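Local coordinates for putative uncharacterized protein (Methanosarcina barkeri str. Fusaro, PDB 3P43) that probably acts as a manganese-dependent 3'-phosphoesterase of the LigD family, trimming damaged or blocked 3' ends of DNA during repair, at residues Y83-G88 / W103-F108; I134-K137 / E142-W145. All coordinates share one frame; numbering follows the deposited sequence.

Contact 1 (Y83-G88 / W103-F108); sequences YADFEG and WDRGTF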
loop_
_atom_site.group_PDB
_atom_site.type_symbol
_atom_site.label_atom_id
_atom_site.label_comp_id
_atom_site.label_asym_id
_atom_site.label_seq_id
_atom_site.Cartn_x
_atom_site.Cartn_y
_atom_site.Cartn_z
ATOM N N TYR A 83 -6.941 -6.045 -9.810
ATOM C CA TYR A 83 -7.448 -4.886 -9.095
ATOM C C TYR A 83 -6.507 -3.693 -9.237
ATOM O O TYR A 83 -6.913 -2.553 -9.033
ATOM C CB TYR A 83 -7.660 -5.223 -7.621
ATOM C CG TYR A 83 -8.739 -4.397 -6.959
ATOM C CD1 TYR A 83 -10.074 -4.582 -7.284
ATOM C CD2 TYR A 83 -8.424 -3.440 -6.006
ATOM C CE1 TYR A 83 -11.065 -3.831 -6.683
ATOM C CE2 TYR A 83 -9.404 -2.690 -5.396
ATOM C CZ TYR A 83 -10.725 -2.891 -5.738
ATOM O OH TYR A 83 -11.711 -2.147 -5.137
ATOM N N ALA A 84 -5.252 -3.958 -9.593
ATOM C CA ALA A 84 -4.276 -2.890 -9.804
ATOM C C ALA A 84 -4.702 -1.962 -10.942
ATOM O O ALA A 84 -4.187 -0.853 -11.089
ATOM C CB ALA A 84 -2.902 -3.473 -10.082
ATOM N N ASP A 85 -5.648 -2.428 -11.746
ATOM C CA ASP A 85 -6.113 -1.677 -12.901
ATOM C C ASP A 85 -7.451 -0.995 -12.638
ATOM O O ASP A 85 -7.957 -0.286 -13.503
ATOM C CB ASP A 85 -6.267 -2.613 -14.103
ATOM C CG ASP A 85 -4.939 -3.012 -14.707
ATOM O OD1 ASP A 85 -3.968 -2.232 -14.598
ATOM O OD2 ASP A 85 -4.873 -4.103 -15.311
ATOM N N PHE A 86 -8.035 -1.215 -11.461
ATOM C CA PHE A 86 -9.394 -0.747 -11.242
ATOM C C PHE A 86 -9.535 0.685 -10.736
ATOM O O PHE A 86 -8.893 1.092 -9.770
ATOM C CB PHE A 86 -10.214 -1.672 -10.346
ATOM C CG PHE A 86 -11.617 -1.192 -10.169
ATOM C CD1 PHE A 86 -12.560 -1.403 -11.169
ATOM C CD2 PHE A 86 -11.977 -0.453 -9.060
ATOM C CE1 PHE A 86 -13.846 -0.931 -11.040
ATOM C CE2 PHE A 86 -13.271 0.023 -8.916
ATOM C CZ PHE A 86 -14.207 -0.214 -9.908
ATOM N N GLU A 87 -10.432 1.413 -11.393
ATOM C CA GLU A 87 -10.693 2.812 -11.123
ATOM C C GLU A 87 -12.169 3.015 -11.429
ATOM O O GLU A 87 -12.602 2.831 -12.566
ATOM C CB GLU A 87 -9.817 3.660 -12.044
ATOM C CG GLU A 87 -9.842 5.149 -11.822
ATOM C CD GLU A 87 -8.629 5.820 -12.450
ATOM O OE1 GLU A 87 -8.638 6.064 -13.677
ATOM O OE2 GLU A 87 -7.653 6.084 -11.718
ATOM N N GLY A 88 -12.944 3.362 -10.408
ATOM C CA GLY A 88 -14.394 3.382 -10.514
ATOM C C GLY A 88 -15.024 3.222 -9.144
ATOM O O GLY A 88 -14.367 3.449 -8.132
ATOM N N TRP A 103 -3.914 6.438 -7.712
ATOM C CA TRP A 103 -3.099 7.575 -7.299
ATOM C C TRP A 103 -1.665 7.451 -7.803
ATOM O O TRP A 103 -1.060 8.437 -8.220
ATOM C CB TRP A 103 -3.107 7.700 -5.783
ATOM C CG TRP A 103 -2.374 8.898 -5.248
ATOM C CD1 TRP A 103 -2.840 10.179 -5.181
ATOM C CD2 TRP A 103 -1.061 8.920 -4.665
ATOM N NE1 TRP A 103 -1.898 10.998 -4.608
ATOM C CE2 TRP A 103 -0.798 10.249 -4.281
ATOM C CE3 TRP A 103 -0.082 7.947 -4.439
ATOM C CZ2 TRP A 103 0.402 10.629 -3.689
ATOM C CZ3 TRP A 103 1.109 8.327 -3.845
ATOM C CH2 TRP A 103 1.339 9.654 -3.476
ATOM N N ASP A 104 -1.119 6.238 -7.749
ATOM C CA ASP A 104 0.178 5.960 -8.353
ATOM C C ASP A 104 0.235 4.502 -8.789
ATOM O O ASP A 104 -0.546 3.669 -8.330
ATOM C CB ASP A 104 1.326 6.264 -7.382
ATOM C CG ASP A 104 2.680 6.368 -8.083
ATOM O OD1 ASP A 104 2.715 6.506 -9.322
ATOM O OD2 ASP A 104 3.715 6.320 -7.393
ATOM N N ARG A 105 1.168 4.197 -9.677
ATOM C CA ARG A 105 1.298 2.848 -10.197
ATOM C C ARG A 105 2.701 2.637 -10.751
ATOM O O ARG A 105 3.263 3.517 -11.399
ATOM C CB ARG A 105 0.250 2.601 -11.286
ATOM C CG ARG A 105 0.160 1.152 -11.724
ATOM C CD ARG A 105 -0.490 1.009 -13.084
ATOM N NE ARG A 105 -0.255 -0.329 -13.616
ATOM C CZ ARG A 105 -1.007 -1.384 -13.328
ATOM N NH1 ARG A 105 -2.052 -1.245 -12.526
ATOM N NH2 ARG A 105 -0.718 -2.571 -13.846
ATOM N N GLY A 106 3.276 1.470 -10.493
ATOM C CA GLY A 106 4.607 1.212 -10.991
ATOM C C GLY A 106 5.053 -0.211 -10.763
ATOM O O GLY A 106 4.242 -1.110 -10.552
ATOM N N THR A 107 6.362 -0.403 -10.810
ATOM C CA THR A 107 6.972 -1.685 -10.502
ATOM C C THR A 107 7.887 -1.482 -9.311
ATOM O O THR A 107 8.136 -0.348 -8.890
ATOM C CB THR A 107 7.809 -2.202 -11.671
ATOM O OG1 THR A 107 8.770 -1.206 -12.040
ATOM C CG2 THR A 107 6.913 -2.518 -12.878
ATOM N N PHE A 108 8.386 -2.579 -8.764
ATOM C CA PHE A 108 9.274 -2.490 -7.620
ATOM C C PHE A 108 10.231 -3.669 -7.560
ATOM O O PHE A 108 9.963 -4.727 -8.131
ATOM C CB PHE A 108 8.471 -2.379 -6.322
ATOM C CG PHE A 108 7.774 -3.644 -5.921
ATOM C CD1 PHE A 108 8.367 -4.521 -5.023
ATOM C CD2 PHE A 108 6.523 -3.955 -6.429
ATOM C CE1 PHE A 108 7.726 -5.685 -4.641
ATOM C CE2 PHE A 108 5.876 -5.120 -6.049
ATOM C CZ PHE A 108 6.482 -5.987 -5.155
#

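Contact 2 (I134-K137 / E142-W145); sequences IRTK and EKGW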
loop_
_atom_site.group_PDB
_atom_site.type_symbol
_atom_site.label_atom_id
_atom_site.label_comp_id
_atom_site.label_asym_id
_atom_site.label_seq_id
_atom_site.Cartn_x
_atom_site.Cartn_y
_atom_site.Cartn_z
ATOM N N ILE A 134 7.362 -1.781 8.597
ATOM C CA ILE A 134 7.752 -2.520 9.799
ATOM C C ILE A 134 6.542 -2.745 10.687
ATOM O O ILE A 134 5.894 -1.790 11.107
ATOM C CB ILE A 134 8.820 -1.764 10.617
ATOM C CG1 ILE A 134 10.011 -1.388 9.735
ATOM C CG2 ILE A 134 9.293 -2.602 11.800
ATOM C CD1 ILE A 134 11.123 -0.702 10.496
ATOM N N ARG A 135 6.233 -4.004 10.977
ATOM C CA ARG A 135 5.056 -4.303 11.780
ATOM C C ARG A 135 5.380 -4.136 13.253
ATOM O O ARG A 135 6.262 -4.813 13.775
ATOM C CB ARG A 135 4.536 -5.717 11.514
ATOM C CG ARG A 135 3.176 -5.976 12.157
ATOM C CD ARG A 135 2.668 -7.380 11.862
ATOM N NE ARG A 135 3.373 -8.392 12.642
ATOM C CZ ARG A 135 3.246 -9.701 12.448
ATOM N NH1 ARG A 135 2.450 -10.153 11.489
ATOM N NH2 ARG A 135 3.924 -10.558 13.205
ATOM N N THR A 136 4.673 -3.225 13.913
ATOM C CA THR A 136 4.881 -2.987 15.333
ATOM C C THR A 136 4.706 -4.281 16.134
ATOM O O THR A 136 3.867 -5.118 15.796
ATOM C CB THR A 136 3.918 -1.908 15.876
ATOM O OG1 THR A 136 4.232 -1.636 17.250
ATOM C CG2 THR A 136 2.469 -2.372 15.776
ATOM N N LYS A 137 5.514 -4.445 17.179
ATOM C CA LYS A 137 5.391 -5.596 18.069
ATOM C C LYS A 137 4.337 -5.342 19.137
ATOM O O LYS A 137 3.993 -6.238 19.907
ATOM C CB LYS A 137 6.719 -5.898 18.770
ATOM C CG LYS A 137 7.907 -6.198 17.866
ATOM C CD LYS A 137 8.924 -7.072 18.607
ATOM C CE LYS A 137 10.366 -6.752 18.229
ATOM N NZ LYS A 137 10.992 -5.776 19.174
ATOM N N GLU A 142 -4.478 -7.225 16.353
ATOM C CA GLU A 142 -3.798 -7.145 15.066
ATOM C C GLU A 142 -2.892 -5.919 15.041
ATOM O O GLU A 142 -3.283 -4.840 15.487
ATOM C CB GLU A 142 -4.810 -7.091 13.918
ATOM N N LYS A 143 -1.680 -6.085 14.522
ATOM C CA LYS A 143 -0.671 -5.036 14.622
ATOM C C LYS A 143 -0.439 -4.266 13.322
ATOM O O LYS A 143 -0.270 -4.857 12.255
ATOM C CB LYS A 143 0.641 -5.618 15.148
ATOM C CG LYS A 143 0.512 -6.181 16.549
ATOM C CD LYS A 143 1.605 -7.186 16.855
ATOM C CE LYS A 143 1.360 -7.856 18.197
ATOM N NZ LYS A 143 0.026 -8.517 18.247
ATOM N N GLY A 144 -0.430 -2.941 13.433
ATOM C CA GLY A 144 -0.205 -2.074 12.292
ATOM C C GLY A 144 1.249 -1.996 11.877
ATOM O O GLY A 144 2.136 -2.519 12.554
ATOM N N TRP A 145 1.495 -1.331 10.756
ATOM C CA TRP A 145 2.843 -1.212 10.224
ATOM C C TRP A 145 3.274 0.235 10.157
ATOM O O TRP A 145 2.483 1.112 9.793
ATOM C CB TRP A 145 2.907 -1.794 8.818
ATOM C CG TRP A 145 2.585 -3.244 8.728
ATOM C CD1 TRP A 145 1.385 -3.836 8.994
ATOM C CD2 TRP A 145 3.468 -4.291 8.317
ATOM N NE1 TRP A 145 1.467 -5.185 8.777
ATOM C CE2 TRP A 145 2.735 -5.494 8.361
ATOM C CE3 TRP A 145 4.808 -4.330 7.915
ATOM C CZ2 TRP A 145 3.299 -6.727 8.024
ATOM C CZ3 TRP A 145 5.367 -5.553 7.582
ATOM C CH2 TRP A 145 4.611 -6.735 7.639
#

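Contact 1 (Y83-G88 / W103-F108)
Ala84 meets Arg105 first as the chain runs through the 3-10 turn of residues 83-85. The methyl CB of Ala84 lies 3.4 Å from NH1 of Arg105, and Ile31 of strand 31-38 touches both side chains from the neighbouring strand. The backbone oxygen of the same alanine comes up at the edge of the guanidinium, with O of Ala84 2.6 Å from NH1 of Arg105, but the N-H points too poorly at it to count as a hydrogen bond.

Asp85 follows and supplies the charge. Its CB points away from strand 98-114, yet with CG beside the backbone N (chi1 -74°) the carboxylate turns back, and OD1 of Asp85 forms a salt bridge with NH1 of Arg105 at 3.0 Å. That oxygen sits over one face of the guanidinium instead of at its edge, and the two planes are only 24° apart.

Arg105 reaches across on a chain extended from CG to NE. Beyond the turn, Glu87 OE2 accepts a hydrogen bond from Ile102 N, a second tie to the same long strand. The contact joins the loop between strands 70-80 and 88-90 to strand 98-114 through an exposed ion pair, beside the Glu87 bond. With OD1 of Asp85 over the guanidinium face, the attraction is probably mainly electrostatic, since neither NH1 approach counts as a hydrogen bond.

Contact 2 (I134-K137 / E142-W145)
Arg135 and Trp145 face each other as an antiparallel, non-hydrogen-bonded pair, their CA atoms 4.1 Å apart. Just past this pair, Thr136 N donates to Gly144 O at 3.0 Å, and the carbonyl points almost straight at the donor (C=O...N 166°). CA-H...O contacts lie alongside: CA of Trp145 is 3.2 Å from O of Ile134, and CA of Arg135 is 3.5 Å from O of Gly144. On the other side of the pair, backbone bonding between Ile134 and Leu146 carries the pairing into the sheet.

Here strands 130-135 and 145-149 of the antiparallel beta barrel are joined by a connection that runs out beyond the last regular pair; residue 140 within it is not modelled. The strand entered at Trp145 pairs on its other edge with strand 70-80, where Ala73 bonds to the tryptophan backbone.

Among the side chains, the indole of Trp145 lies beneath the aliphatic root of Arg135. CB of Arg135 stands 3.6 Å from the centroid of the six-membered ring and 10° off its normal, a CH-pi contact over the face. With CG anti to the backbone N (chi1 -170°), the arginine chain runs on toward Lys143, CG lying 3.6 Å from O of Lys143, before bending at chi3. Its guanidinium forms a salt bridge with Glu115. Trp57 meets the indole of the buried Trp145 edge-to-face.

Farther out, the methylenes of Lys143 pass along the backbone of Thr136 and Lys137, with CD of Lys143 3.2 Å from O of Thr136. A final bend at chi4 brings its NZ to Gly141 O, a hydrogen bond within the connection itself.

Contact 1 and contact 2 sit on opposite sides of the chain's centre, their own centres about 24 Å apart and their nearest atoms about 12 Å apart, so neither touches the other. They follow in series: 83-88 with 103-108 is complete before 134-137 with 142-145 begins. Both reach the same curled antiparallel sheet. Strand 98-114, which carries Arg105, pairs with 117-123; that strand pairs with 130-135, which in turn pairs with 145-149. One contact joins the loop after strand 70-80 to strand 98-114, the other joins consecutive strands near an end. The manganese ion bound by His37, His43 and Asp45 lies about 14 Å from the Ala84 side chain, so contact 1 is structural packing away from the metal.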